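PDB 3MKC: racemase from Pseudovibrio sp. JE062, which belongs to the enolase superfamily, combining an N-terminal domain of the mandelate racemase / muconate lactonizing enzyme type with a TIM-barrel-like C-terminal domain. Local coordinates for residues E221-L226 against A250-N255; K189-Y194 against V210-R215; I110-Y115 against P372-D377; I320-A325 against E339-E344. All coordinates share one frame; numbering follows the deposited sequence.

Contact 1. Residues E221-L226 against A250-N255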
loop_
_atom_site.group_PDB
_atom_site.type_symbol
_atom_site.label_atom_id
_atom_site.label_comp_id
_atom_site.label_asym_id
_atom_site.label_seq_id
_atom_site.Cartn_x
_atom_site.Cartn_y
_atom_site.Cartn_z
ATOM N N GLU A 221 13.204 11.514 22.809
ATOM C CA GLU A 221 11.857 11.814 23.292
ATOM C C GLU A 221 10.891 10.694 22.884
ATOM O O GLU A 221 10.022 10.283 23.663
ATOM C CB GLU A 221 11.399 13.163 22.724
ATOM C CG GLU A 221 10.002 13.587 23.121
ATOM C CD GLU A 221 9.655 14.986 22.616
ATOM O OE1 GLU A 221 9.793 15.243 21.399
ATOM O OE2 GLU A 221 9.241 15.832 23.437
ATOM N N VAL A 222 11.046 10.183 21.667
ATOM C CA VAL A 222 10.180 9.109 21.202
ATOM C C VAL A 222 10.411 7.840 22.020
ATOM O O VAL A 222 9.458 7.171 22.414
ATOM C CB VAL A 222 10.420 8.804 19.706
ATOM C CG1 VAL A 222 9.534 7.652 19.255
ATOM C CG2 VAL A 222 10.124 10.043 18.875
ATOM N N ALA A 223 11.675 7.521 22.295
ATOM C CA ALA A 223 11.988 6.318 23.069
ATOM C C ALA A 223 11.327 6.384 24.441
ATOM O O ALA A 223 10.791 5.384 24.921
ATOM C CB ALA A 223 13.499 6.159 23.218
ATOM N N ARG A 224 11.359 7.555 25.074
ATOM C CA ARG A 224 10.729 7.705 26.389
ATOM C C ARG A 224 9.248 7.397 26.289
ATOM O O ARG A 224 8.694 6.664 27.108
ATOM C CB ARG A 224 10.904 9.125 26.933
ATOM C CG ARG A 224 12.128 9.298 27.790
ATOM C CD ARG A 224 12.116 10.630 28.531
ATOM N NE ARG A 224 13.304 10.766 29.369
ATOM C CZ ARG A 224 13.611 11.859 30.059
ATOM N NH1 ARG A 224 12.812 12.918 30.011
ATOM N NH2 ARG A 224 14.722 11.891 30.786
ATOM N N LEU A 225 8.605 7.965 25.278
ATOM C CA LEU A 225 7.181 7.739 25.078
ATOM C C LEU A 225 6.884 6.264 24.842
ATOM O O LEU A 225 6.046 5.679 25.522
ATOM C CB LEU A 225 6.677 8.563 23.893
ATOM C CG LEU A 225 5.278 8.248 23.354
ATOM C CD1 LEU A 225 4.237 8.417 24.452
ATOM C CD2 LEU A 225 4.977 9.162 22.182
ATOM N N LEU A 226 7.577 5.655 23.885
ATOM C CA LEU A 226 7.333 4.249 23.591
ATOM C C LEU A 226 7.653 3.338 24.768
ATOM O O LEU A 226 6.962 2.348 25.001
ATOM C CB LEU A 226 8.124 3.821 22.351
ATOM C CG LEU A 226 7.735 4.543 21.055
ATOM C CD1 LEU A 226 8.521 3.941 19.897
ATOM C CD2 LEU A 226 6.230 4.401 20.798
ATOM N N ALA A 250 17.052 3.664 13.900
ATOM C CA ALA A 250 17.903 2.623 14.472
ATOM C C ALA A 250 18.022 2.840 15.983
ATOM O O ALA A 250 18.058 1.880 16.758
ATOM C CB ALA A 250 19.296 2.649 13.821
ATOM N N LYS A 251 18.079 4.106 16.394
ATOM C CA LYS A 251 18.176 4.441 17.810
ATOM C C LYS A 251 16.951 3.928 18.543
ATOM O O LYS A 251 17.063 3.329 19.615
ATOM C CB LYS A 251 18.286 5.954 18.001
ATOM C CG LYS A 251 19.646 6.539 17.669
ATOM C CD LYS A 251 20.689 6.097 18.678
ATOM C CE LYS A 251 21.950 6.941 18.587
ATOM N NZ LYS A 251 22.678 6.723 17.307
ATOM N N LEU A 252 15.775 4.170 17.969
ATOM C CA LEU A 252 14.532 3.709 18.584
ATOM C C LEU A 252 14.557 2.199 18.711
ATOM O O LEU A 252 14.127 1.642 19.718
ATOM C CB LEU A 252 13.319 4.123 17.747
ATOM C CG LEU A 252 12.986 5.611 17.688
ATOM C CD1 LEU A 252 11.721 5.817 16.856
ATOM C CD2 LEU A 252 12.780 6.145 19.102
ATOM N N VAL A 253 15.053 1.528 17.679
ATOM C CA VAL A 253 15.122 0.073 17.717
ATOM C C VAL A 253 16.062 -0.386 18.820
ATOM O O VAL A 253 15.764 -1.314 19.570
ATOM C CB VAL A 253 15.618 -0.506 16.374
ATOM C CG1 VAL A 253 15.896 -2.019 16.519
ATOM C CG2 VAL A 253 14.567 -0.272 15.308
ATOM N N GLU A 254 17.200 0.277 18.913
ATOM C CA GLU A 254 18.203 -0.070 19.908
ATOM C C GLU A 254 17.804 0.282 21.331
ATOM O O GLU A 254 18.254 -0.351 22.285
ATOM C CB GLU A 254 19.514 0.648 19.575
ATOM C CG GLU A 254 20.235 0.071 18.378
ATOM C CD GLU A 254 21.156 1.075 17.707
ATOM O OE1 GLU A 254 21.529 2.084 18.347
ATOM O OE2 GLU A 254 21.510 0.838 16.535
ATOM N N ASN A 255 16.940 1.275 21.482
ATOM C CA ASN A 255 16.581 1.722 22.822
ATOM C C ASN A 255 15.141 1.532 23.307
ATOM O O ASN A 255 14.769 2.062 24.349
ATOM C CB ASN A 255 17.013 3.183 22.951
ATOM C CG ASN A 255 18.525 3.350 22.781
ATOM O OD1 ASN A 255 19.294 3.046 23.689
ATOM N ND2 ASN A 255 18.955 3.806 21.603
#
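The flat carboxamide of Asn255 stays with its own helix while the residue's backbone O faces Ala223 CB at 4.4 Å. Asn255 ND2 turns back to Lys251 O, 2.8 Å away, and that oxygen sits 22° out of the amide plane; Lys251 O also accepts from Asn255 N, so two N-H groups of one residue grip it. The Asn255 O itself takes a hydrogen bond from Asn227 ND2, a polar tie to helix 219-228 just beyond the apolar contact.

The packing centres on one leucine. Leu252 CG lies anti to its carbonyl carbon (chi1 -69°), which carries the branch across although the bond to CB is directed neither at helix 219-228 nor away from it. Leu252 CD2 meets Val222 CG1 at 3.6 Å, and Leu252 CD1 reaches the same Val222 CG1 at 3.7 Å, so this methyl lies against both tips of the leucine fork; the two side chains cross at about a right angle. Leu252 CD2 also touches the backbone, 3.6 Å from Ala223 N, while Ala223 CB stands 4.2 Å from that methyl.

A small alanine at the crossing fits the close approach of Ala223 CA and Leu252 CA, 5.8 Å. With local axes 9.6 Å apart and crossing at -37°, helices 219-228 and 246-255 pack as sequence-adjacent outer helices of a (beta/alpha) barrel.

Contact 2. Residues K189-Y194 against V210-R215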
loop_
_atom_site.group_PDB
_atom_site.type_symbol
_atom_site.label_atom_id
_atom_site.label_comp_id
_atom_site.label_asym_id
_atom_site.label_seq_id
_atom_site.Cartn_x
_atom_site.Cartn_y
_atom_site.Cartn_z
ATOM N N LYS A 189 3.266 13.133 27.004
ATOM C CA LYS A 189 2.549 12.479 28.087
ATOM C C LYS A 189 1.064 12.348 27.756
ATOM O O LYS A 189 0.427 11.356 28.107
ATOM C CB LYS A 189 2.737 13.238 29.406
ATOM C CG LYS A 189 3.644 12.498 30.379
ATOM C CD LYS A 189 3.067 11.105 30.645
ATOM C CE LYS A 189 4.096 10.120 31.188
ATOM N NZ LYS A 189 3.491 8.752 31.275
ATOM N N GLU A 190 0.526 13.344 27.063
ATOM C CA GLU A 190 -0.877 13.324 26.683
ATOM C C GLU A 190 -1.104 12.250 25.625
ATOM O O GLU A 190 -2.144 11.590 25.609
ATOM C CB GLU A 190 -1.303 14.693 26.142
ATOM C CG GLU A 190 -1.278 15.805 27.183
ATOM C CD GLU A 190 -1.673 17.150 26.603
ATOM O OE1 GLU A 190 -0.974 17.639 25.691
ATOM O OE2 GLU A 190 -2.685 17.715 27.054
ATOM N N VAL A 191 -0.128 12.084 24.735
ATOM C CA VAL A 191 -0.225 11.073 23.691
ATOM C C VAL A 191 -0.253 9.702 24.355
ATOM O O VAL A 191 -0.997 8.818 23.931
ATOM C CB VAL A 191 0.976 11.147 22.715
ATOM C CG1 VAL A 191 0.933 9.972 21.735
ATOM C CG2 VAL A 191 0.933 12.462 21.954
ATOM N N ALA A 192 0.553 9.535 25.400
ATOM C CA ALA A 192 0.592 8.267 26.114
ATOM C C ALA A 192 -0.781 8.008 26.728
ATOM O O ALA A 192 -1.298 6.892 26.681
ATOM C CB ALA A 192 1.649 8.308 27.195
ATOM N N TYR A 193 -1.359 9.055 27.307
ATOM C CA TYR A 193 -2.676 8.977 27.930
ATOM C C TYR A 193 -3.685 8.541 26.879
ATOM O O TYR A 193 -4.476 7.619 27.088
ATOM C CB TYR A 193 -3.072 10.351 28.485
ATOM C CG TYR A 193 -4.535 10.450 28.854
ATOM C CD1 TYR A 193 -5.036 9.786 29.971
ATOM C CD2 TYR A 193 -5.423 11.167 28.056
ATOM C CE1 TYR A 193 -6.391 9.831 30.287
ATOM C CE2 TYR A 193 -6.785 11.218 28.361
ATOM C CZ TYR A 193 -7.257 10.547 29.477
ATOM O OH TYR A 193 -8.598 10.579 29.779
ATOM N N TYR A 194 -3.629 9.221 25.742
ATOM C CA TYR A 194 -4.498 8.966 24.601
ATOM C C TYR A 194 -4.501 7.496 24.191
ATOM O O TYR A 194 -5.552 6.858 24.109
ATOM C CB TYR A 194 -4.017 9.836 23.439
ATOM C CG TYR A 194 -4.700 9.630 22.112
ATOM C CD1 TYR A 194 -6.049 9.918 21.944
ATOM C CD2 TYR A 194 -3.973 9.207 20.998
ATOM C CE1 TYR A 194 -6.658 9.802 20.696
ATOM C CE2 TYR A 194 -4.569 9.090 19.752
ATOM C CZ TYR A 194 -5.909 9.389 19.606
ATOM O OH TYR A 194 -6.492 9.286 18.367
ATOM N N VAL A 210 -0.150 1.965 15.814
ATOM C CA VAL A 210 -0.247 3.414 15.971
ATOM C C VAL A 210 0.576 4.185 14.942
ATOM O O VAL A 210 1.751 3.880 14.716
ATOM C CB VAL A 210 0.210 3.853 17.381
ATOM C CG1 VAL A 210 -0.035 5.349 17.564
ATOM C CG2 VAL A 210 -0.537 3.054 18.445
ATOM N N ASP A 211 -0.061 5.180 14.332
ATOM C CA ASP A 211 0.565 6.042 13.335
ATOM C C ASP A 211 0.737 7.396 14.005
ATOM O O ASP A 211 -0.247 8.083 14.288
ATOM C CB ASP A 211 -0.346 6.165 12.105
ATOM C CG ASP A 211 0.196 7.127 11.052
ATOM O OD1 ASP A 211 1.286 7.701 11.247
ATOM O OD2 ASP A 211 -0.480 7.306 10.017
ATOM N N TYR A 212 1.981 7.773 14.272
ATOM C CA TYR A 212 2.259 9.039 14.935
ATOM C C TYR A 212 2.332 10.217 13.961
ATOM O O TYR A 212 2.532 11.361 14.366
ATOM C CB TYR A 212 3.543 8.905 15.762
ATOM C CG TYR A 212 3.413 7.895 16.887
ATOM C CD1 TYR A 212 2.972 8.279 18.152
ATOM C CD2 TYR A 212 3.694 6.551 16.673
ATOM C CE1 TYR A 212 2.815 7.342 19.181
ATOM C CE2 TYR A 212 3.541 5.611 17.683
ATOM C CZ TYR A 212 3.101 6.009 18.937
ATOM O OH TYR A 212 2.951 5.072 19.941
ATOM N N LEU A 213 2.146 9.922 12.678
ATOM C CA LEU A 213 2.150 10.932 11.627
ATOM C C LEU A 213 3.309 11.922 11.619
ATOM O O LEU A 213 3.112 13.122 11.404
ATOM C CB LEU A 213 0.819 11.698 11.639
ATOM C CG LEU A 213 -0.373 10.885 11.133
ATOM C CD1 LEU A 213 -1.686 11.544 11.559
ATOM C CD2 LEU A 213 -0.286 10.760 9.617
ATOM N N TYR A 214 4.513 11.418 11.868
ATOM C CA TYR A 214 5.713 12.238 11.817
ATOM C C TYR A 214 5.700 13.479 12.703
ATOM O O TYR A 214 6.197 14.530 12.307
ATOM C CB TYR A 214 5.951 12.648 10.363
ATOM C CG TYR A 214 5.968 11.472 9.409
ATOM C CD1 TYR A 214 7.041 10.587 9.389
ATOM C CD2 TYR A 214 4.887 11.215 8.556
ATOM C CE1 TYR A 214 7.046 9.482 8.557
ATOM C CE2 TYR A 214 4.881 10.105 7.714
ATOM C CZ TYR A 214 5.970 9.241 7.724
ATOM O OH TYR A 214 5.979 8.128 6.920
ATOM N N ARG A 215 5.158 13.363 13.909
ATOM C CA ARG A 215 5.112 14.523 14.791
ATOM C C ARG A 215 6.392 14.713 15.606
ATOM O O ARG A 215 6.543 15.728 16.274
ATOM C CB ARG A 215 3.909 14.424 15.740
ATOM C CG ARG A 215 3.994 13.292 16.736
ATOM C CD ARG A 215 2.686 13.097 17.517
ATOM N NE ARG A 215 2.338 14.212 18.401
ATOM C CZ ARG A 215 1.524 15.212 18.069
ATOM N NH1 ARG A 215 0.968 15.254 16.866
ATOM N NH2 ARG A 215 1.247 16.166 18.950
#
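Val191 of helix 188-202 packs against Tyr212 and Arg215, which follow the end of strand 207-211; the contact therefore lies within the beta-alpha-beta unit made by strand 175-179, helix 188-202 and strand 207-211 of the barrel. The backbones stay well apart, the nearest CA atoms, Val191 and Tyr212, being 9.3 Å from each other, so side chains bridge the gap.

The apolar part is an edge contact. Val191 CG1, anti to its own backbone N (chi1 173°), comes up near the plane of the Tyr212 ring and meets Tyr212 CE1 at 4.1 Å. One face of that ring is covered from strand 207-211, where Val210 CG1 stands 3.5 Å above the ring plane, offset toward the rim. Leu225 and Leu226 of helix 219-228 add to the packing around the tyrosine.

The other branch of the valine lies beside a charged group. Val191 CG2 approaches Arg215 NE to 4.2 Å, obliquely to the guanidinium, a plain van der Waals contact. The polar end of Arg215 turns to backbone carbonyls: NH2 bonds to Ala184 O and weakly to Trp186 O, and NH1 weakly to Ile182 O. The bond to Ala184 O, with the two weak ones, ties the guanidinium to the segment leading into helix 188-202.

A local polar bond spans Tyr212: Asp211 forms an Asx turn, in which Leu213 N donates to Asp211 OD1 over 2.8 Å, at 150° at the hydrogen and from 43° out of the carboxylate plane.

Contact 3. Residues I110-Y115 against P372-D377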
loop_
_atom_site.group_PDB
_atom_site.type_symbol
_atom_site.label_atom_id
_atom_site.label_comp_id
_atom_site.label_asym_id
_atom_site.label_seq_id
_atom_site.Cartn_x
_atom_site.Cartn_y
_atom_site.Cartn_z
ATOM N N ILE A 110 1.669 0.877 -13.675
ATOM C CA ILE A 110 1.757 0.005 -14.833
ATOM C C ILE A 110 2.042 -1.429 -14.383
ATOM O O ILE A 110 1.449 -2.369 -14.899
ATOM C CB ILE A 110 2.864 0.478 -15.817
ATOM C CG1 ILE A 110 2.523 1.876 -16.347
ATOM C CG2 ILE A 110 2.988 -0.503 -16.973
ATOM C CD1 ILE A 110 3.598 2.485 -17.234
ATOM N N ASP A 111 2.938 -1.600 -13.411
ATOM C CA ASP A 111 3.263 -2.942 -12.935
ATOM C C ASP A 111 2.020 -3.653 -12.409
ATOM O O ASP A 111 1.772 -4.815 -12.723
ATOM C CB ASP A 111 4.307 -2.881 -11.822
ATOM C CG ASP A 111 4.689 -4.258 -11.311
ATOM O OD1 ASP A 111 5.365 -5.009 -12.050
ATOM O OD2 ASP A 111 4.304 -4.589 -10.168
HETATM N N MSE A 112 1.245 -2.939 -11.603
HETATM C CA MSE A 112 0.021 -3.477 -11.026
HETATM C C MSE A 112 -0.943 -3.898 -12.128
HETATM O O MSE A 112 -1.566 -4.960 -12.055
HETATM C CB MSE A 112 -0.637 -2.413 -10.152
HETATM C CG MSE A 112 -1.779 -2.922 -9.298
HETATM SE SE MSE A 112 -2.483 -1.518 -8.185
HETATM C CE MSE A 112 -0.797 -0.614 -7.858
ATOM N N ALA A 113 -1.063 -3.062 -13.152
ATOM C CA ALA A 113 -1.971 -3.349 -14.260
ATOM C C ALA A 113 -1.550 -4.573 -15.073
ATOM O O ALA A 113 -2.386 -5.224 -15.702
ATOM C CB ALA A 113 -2.082 -2.133 -15.166
ATOM N N LEU A 114 -0.259 -4.888 -15.075
ATOM C CA LEU A 114 0.212 -6.048 -15.821
ATOM C C LEU A 114 -0.226 -7.333 -15.142
ATOM O O LEU A 114 -0.518 -8.323 -15.804
ATOM C CB LEU A 114 1.734 -6.021 -15.963
ATOM C CG LEU A 114 2.256 -4.941 -16.913
ATOM C CD1 LEU A 114 3.772 -4.958 -16.913
ATOM C CD2 LEU A 114 1.709 -5.180 -18.319
ATOM N N TYR A 115 -0.275 -7.320 -13.815
ATOM C CA TYR A 115 -0.707 -8.507 -13.094
ATOM C C TYR A 115 -2.174 -8.769 -13.406
ATOM O O TYR A 115 -2.602 -9.916 -13.510
ATOM C CB TYR A 115 -0.497 -8.316 -11.588
ATOM C CG TYR A 115 0.935 -8.563 -11.178
ATOM C CD1 TYR A 115 1.399 -9.859 -10.956
ATOM C CD2 TYR A 115 1.850 -7.514 -11.093
ATOM C CE1 TYR A 115 2.734 -10.106 -10.669
ATOM C CE2 TYR A 115 3.194 -7.751 -10.807
ATOM C CZ TYR A 115 3.627 -9.048 -10.601
ATOM O OH TYR A 115 4.958 -9.300 -10.359
ATOM N N PRO A 372 -9.840 -14.041 -12.411
ATOM C CA PRO A 372 -8.570 -13.867 -13.121
ATOM C C PRO A 372 -7.993 -12.495 -12.784
ATOM O O PRO A 372 -8.735 -11.579 -12.433
ATOM C CB PRO A 372 -8.977 -13.963 -14.587
ATOM C CG PRO A 372 -10.157 -14.895 -14.548
ATOM C CD PRO A 372 -10.925 -14.373 -13.356
ATOM N N GLY A 373 -6.675 -12.353 -12.901
ATOM C CA GLY A 373 -6.049 -11.079 -12.599
ATOM C C GLY A 373 -6.356 -10.561 -11.207
ATOM O O GLY A 373 -6.352 -11.318 -10.236
ATOM N N LEU A 374 -6.624 -9.262 -11.104
ATOM C CA LEU A 374 -6.924 -8.651 -9.815
ATOM C C LEU A 374 -8.394 -8.751 -9.439
ATOM O O LEU A 374 -8.791 -8.353 -8.344
ATOM C CB LEU A 374 -6.481 -7.187 -9.813
ATOM C CG LEU A 374 -4.963 -6.998 -9.830
ATOM C CD1 LEU A 374 -4.623 -5.519 -9.883
ATOM C CD2 LEU A 374 -4.354 -7.636 -8.590
ATOM N N GLY A 375 -9.200 -9.277 -10.353
ATOM C CA GLY A 375 -10.617 -9.439 -10.079
ATOM C C GLY A 375 -11.371 -8.147 -9.858
ATOM O O GLY A 375 -12.131 -8.016 -8.898
ATOM N N ILE A 376 -11.167 -7.184 -10.745
ATOM C CA ILE A 376 -11.856 -5.910 -10.623
ATOM C C ILE A 376 -12.119 -5.286 -11.978
ATOM O O ILE A 376 -11.508 -5.661 -12.985
ATOM C CB ILE A 376 -11.034 -4.889 -9.812
ATOM C CG1 ILE A 376 -9.626 -4.784 -10.404
ATOM C CG2 ILE A 376 -11.011 -5.275 -8.343
ATOM C CD1 ILE A 376 -8.762 -3.730 -9.726
ATOM N N ASP A 377 -13.037 -4.328 -11.992
ATOM C CA ASP A 377 -13.358 -3.611 -13.211
ATOM C C ASP A 377 -13.859 -2.223 -12.850
ATOM O O ASP A 377 -14.387 -1.997 -11.754
ATOM C CB ASP A 377 -14.412 -4.361 -14.024
ATOM C CG ASP A 377 -14.293 -4.091 -15.515
ATOM O OD1 ASP A 377 -13.448 -3.255 -15.906
ATOM O OD2 ASP A 377 -15.043 -4.714 -16.296
#
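Tyr115 O, on a turn of helix 102-122, lies 3.8 Å from Gly373 CA, and the CA atoms of these two residues, 5.9 Å apart, mark the closest backbone approach. Residues 372-377 form neither helix nor strand until Asp377; Pro372 to Gly375 make a type II' beta turn, closed by Gly375 N bonding to Pro372 O at 3.1 Å. Gly373 supplies the positive phi that such a turn needs at its second position (phi 56°, psi -138°). Leu374 N donates to Asp116 OD1 on the helix, and Gly373 has backbone bonds with Val124 and Ala126, which follow the helix.

The contact ties the N-terminal part of the enolase-type fold to a segment late in the chain, consistent with the C-terminal end packing against the N-terminal domain.

Leu374 is the side chain directed at the helix. Its CG is anti to the carbonyl carbon (chi1 -69°), which sends the branch toward the helix and sets CD1 against Met112, a selenomethionine: Leu374 CD1 is 3.8 Å from Met112 O and 3.9 Å from Met112 CG. The two side chains cross at about a right angle, so the leucine methyl abuts the start of the methionine chain, whose far end bends at chi3. Ile320 of helix 319-331 also packs on Met112, and His327 of the same helix on Leu374. The ring of Tyr115 heads away from the turn; Asp111 CG lies in plane at its edge, and Tyr115 OH shares Thr295 OG1 with Asp111 OD1.

Contact 4. Residues I320-A325 against E339-E344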
loop_
_atom_site.group_PDB
_atom_site.type_symbol
_atom_site.label_atom_id
_atom_site.label_comp_id
_atom_site.label_asym_id
_atom_site.label_seq_id
_atom_site.Cartn_x
_atom_site.Cartn_y
_atom_site.Cartn_z
ATOM N N ILE A 320 -8.713 -0.572 -6.424
ATOM C CA ILE A 320 -7.711 -1.190 -7.282
ATOM C C ILE A 320 -6.525 -1.686 -6.453
ATOM O O ILE A 320 -6.061 -2.814 -6.619
ATOM C CB ILE A 320 -7.208 -0.199 -8.347
ATOM C CG1 ILE A 320 -8.383 0.259 -9.223
ATOM C CG2 ILE A 320 -6.142 -0.859 -9.207
ATOM C CD1 ILE A 320 -7.990 1.220 -10.334
ATOM N N THR A 321 -6.037 -0.836 -5.559
ATOM C CA THR A 321 -4.914 -1.212 -4.712
ATOM C C THR A 321 -5.353 -2.211 -3.637
ATOM O O THR A 321 -4.595 -3.112 -3.275
ATOM C CB THR A 321 -4.275 0.035 -4.064
ATOM O OG1 THR A 321 -3.726 0.867 -5.094
ATOM C CG2 THR A 321 -3.164 -0.360 -3.093
ATOM N N SER A 322 -6.576 -2.066 -3.130
ATOM C CA SER A 322 -7.060 -3.004 -2.118
ATOM C C SER A 322 -7.075 -4.423 -2.686
ATOM O O SER A 322 -6.804 -5.388 -1.970
ATOM C CB SER A 322 -8.467 -2.624 -1.644
ATOM O OG SER A 322 -8.427 -1.524 -0.748
ATOM N N ALA A 323 -7.387 -4.551 -3.974
ATOM C CA ALA A 323 -7.415 -5.858 -4.610
ATOM C C ALA A 323 -5.996 -6.418 -4.695
ATOM O O ALA A 323 -5.754 -7.591 -4.385
ATOM C CB ALA A 323 -8.018 -5.753 -6.008
ATOM N N ALA A 324 -5.060 -5.576 -5.121
ATOM C CA ALA A 324 -3.672 -6.000 -5.239
ATOM C C ALA A 324 -3.156 -6.429 -3.871
ATOM O O ALA A 324 -2.405 -7.400 -3.766
ATOM C CB ALA A 324 -2.807 -4.862 -5.793
ATOM N N ALA A 325 -3.581 -5.713 -2.835
ATOM C CA ALA A 325 -3.159 -5.991 -1.461
ATOM C C ALA A 325 -3.561 -7.391 -1.000
ATOM O O ALA A 325 -2.804 -8.068 -0.306
ATOM C CB ALA A 325 -3.734 -4.936 -0.505
ATOM N N GLU A 339 -2.134 -3.787 5.574
ATOM C CA GLU A 339 -3.062 -2.664 5.649
ATOM C C GLU A 339 -4.178 -2.734 4.630
ATOM O O GLU A 339 -3.949 -2.991 3.447
ATOM C CB GLU A 339 -2.345 -1.318 5.512
ATOM C CG GLU A 339 -3.306 -0.127 5.556
ATOM C CD GLU A 339 -2.607 1.215 5.674
ATOM O OE1 GLU A 339 -1.564 1.407 5.017
ATOM O OE2 GLU A 339 -3.112 2.087 6.413
ATOM N N TYR A 340 -5.391 -2.489 5.110
ATOM C CA TYR A 340 -6.564 -2.513 4.263
ATOM C C TYR A 340 -7.546 -1.451 4.745
ATOM O O TYR A 340 -7.711 -1.243 5.945
ATOM C CB TYR A 340 -7.226 -3.883 4.336
ATOM C CG TYR A 340 -8.209 -4.154 3.224
ATOM C CD1 TYR A 340 -7.785 -4.678 2.005
ATOM C CD2 TYR A 340 -9.569 -3.897 3.396
ATOM C CE1 TYR A 340 -8.692 -4.946 0.982
ATOM C CE2 TYR A 340 -10.486 -4.159 2.380
ATOM C CZ TYR A 340 -10.040 -4.683 1.180
ATOM O OH TYR A 340 -10.937 -4.941 0.179
ATOM N N VAL A 341 -8.173 -0.764 3.803
ATOM C CA VAL A 341 -9.163 0.245 4.137
ATOM C C VAL A 341 -10.481 -0.370 3.689
ATOM O O VAL A 341 -10.658 -0.709 2.519
ATOM C CB VAL A 341 -8.892 1.578 3.397
ATOM C CG1 VAL A 341 -8.890 1.358 1.894
ATOM C CG2 VAL A 341 -9.940 2.615 3.791
ATOM N N HIS A 342 -11.390 -0.556 4.636
ATOM C CA HIS A 342 -12.674 -1.166 4.341
ATOM C C HIS A 342 -13.766 -0.107 4.213
ATOM O O HIS A 342 -13.755 0.892 4.929
ATOM C CB HIS A 342 -13.024 -2.168 5.443
ATOM C CG HIS A 342 -14.186 -3.047 5.113
ATOM N ND1 HIS A 342 -15.493 -2.606 5.158
ATOM C CD2 HIS A 342 -14.238 -4.332 4.689
ATOM C CE1 HIS A 342 -16.296 -3.581 4.776
ATOM N NE2 HIS A 342 -15.560 -4.640 4.486
ATOM N N PRO A 343 -14.720 -0.316 3.287
ATOM C CA PRO A 343 -15.837 0.600 3.030
ATOM C C PRO A 343 -16.729 0.903 4.233
ATOM O O PRO A 343 -17.225 2.019 4.374
ATOM C CB PRO A 343 -16.603 -0.101 1.913
ATOM C CG PRO A 343 -15.530 -0.823 1.178
ATOM C CD PRO A 343 -14.720 -1.414 2.306
ATOM N N GLU A 344 -16.942 -0.083 5.095
ATOM C CA GLU A 344 -17.783 0.124 6.271
ATOM C C GLU A 344 -16.980 0.676 7.446
ATOM O O GLU A 344 -17.519 0.878 8.539
ATOM C CB GLU A 344 -18.457 -1.190 6.682
ATOM C CG GLU A 344 -19.463 -1.715 5.665
ATOM C CD GLU A 344 -20.119 -3.016 6.096
ATOM O OE1 GLU A 344 -20.770 -3.038 7.163
ATOM O OE2 GLU A 344 -19.985 -4.016 5.363
#
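The last helix-to-strand step of the barrel brings helix 319-331 against strand 339-340, where Ser322 meets Tyr340; their CA atoms are 6.4 Å apart, the nearest pair. Ser322 CB lies 3.5 Å from Tyr340 CE1 and 3.8 Å from Tyr340 CZ, while Ser322 OG sits over one face of the ring, 3.8 Å above its plane and offset toward the rim. The serine's backbone takes part too, with Ser322 O 3.5 Å from Tyr340 CE1. Tyr340 reaches this position because its CG is anti to the backbone N (chi1 -164°), swinging the ring to the helix. There its far end is fixed from outside, Tyr340 OH bonding to Glu358 OE2, and Phe366 meets the ring with planes inclined at about 55°.

Next along the chain, Val341 CG1 comes to 3.9 Å from Ser322 OG, from a position between the backbone N and carbonyl carbon. About one helical turn on, Ala325 CB faces Glu339 O at 4.4 Å. The Glu339 carboxylate is buried, and both oxygens are engaged: OE1 accepts from Asn315 N and OE2 bonds to Thr143 OG1.

Tyr340 also has backbone bonding to Tyr141, by which strand 339-340 runs parallel to strand 137-143. Pairing the late strand with the first closes a TIM-type barrel, and helix 319-331 covers the outside of that late strand.

How the contacts relate
Contacts 2, 1 and 4 follow one another along the chain, and all lie in the barrel domain; contact 3 encloses them, its two segments separated by more than 250 residues. Contacts 1 and 2 are neighbours, with centres 13 Å apart, and touch through helix 219-228, which follows strand 207-211 in the chain. At the other end, contacts 3 and 4, centres 14 Å apart, touch where Leu374 and Ile376 rest on helix 319-331 of contact 4. Centres of contacts 1 and 3 lie 40 Å apart, on opposite sides of the chain's centre. Contacts 2 and 4 both reach the barrel sheet, about 7 Å apart at their nearest atoms.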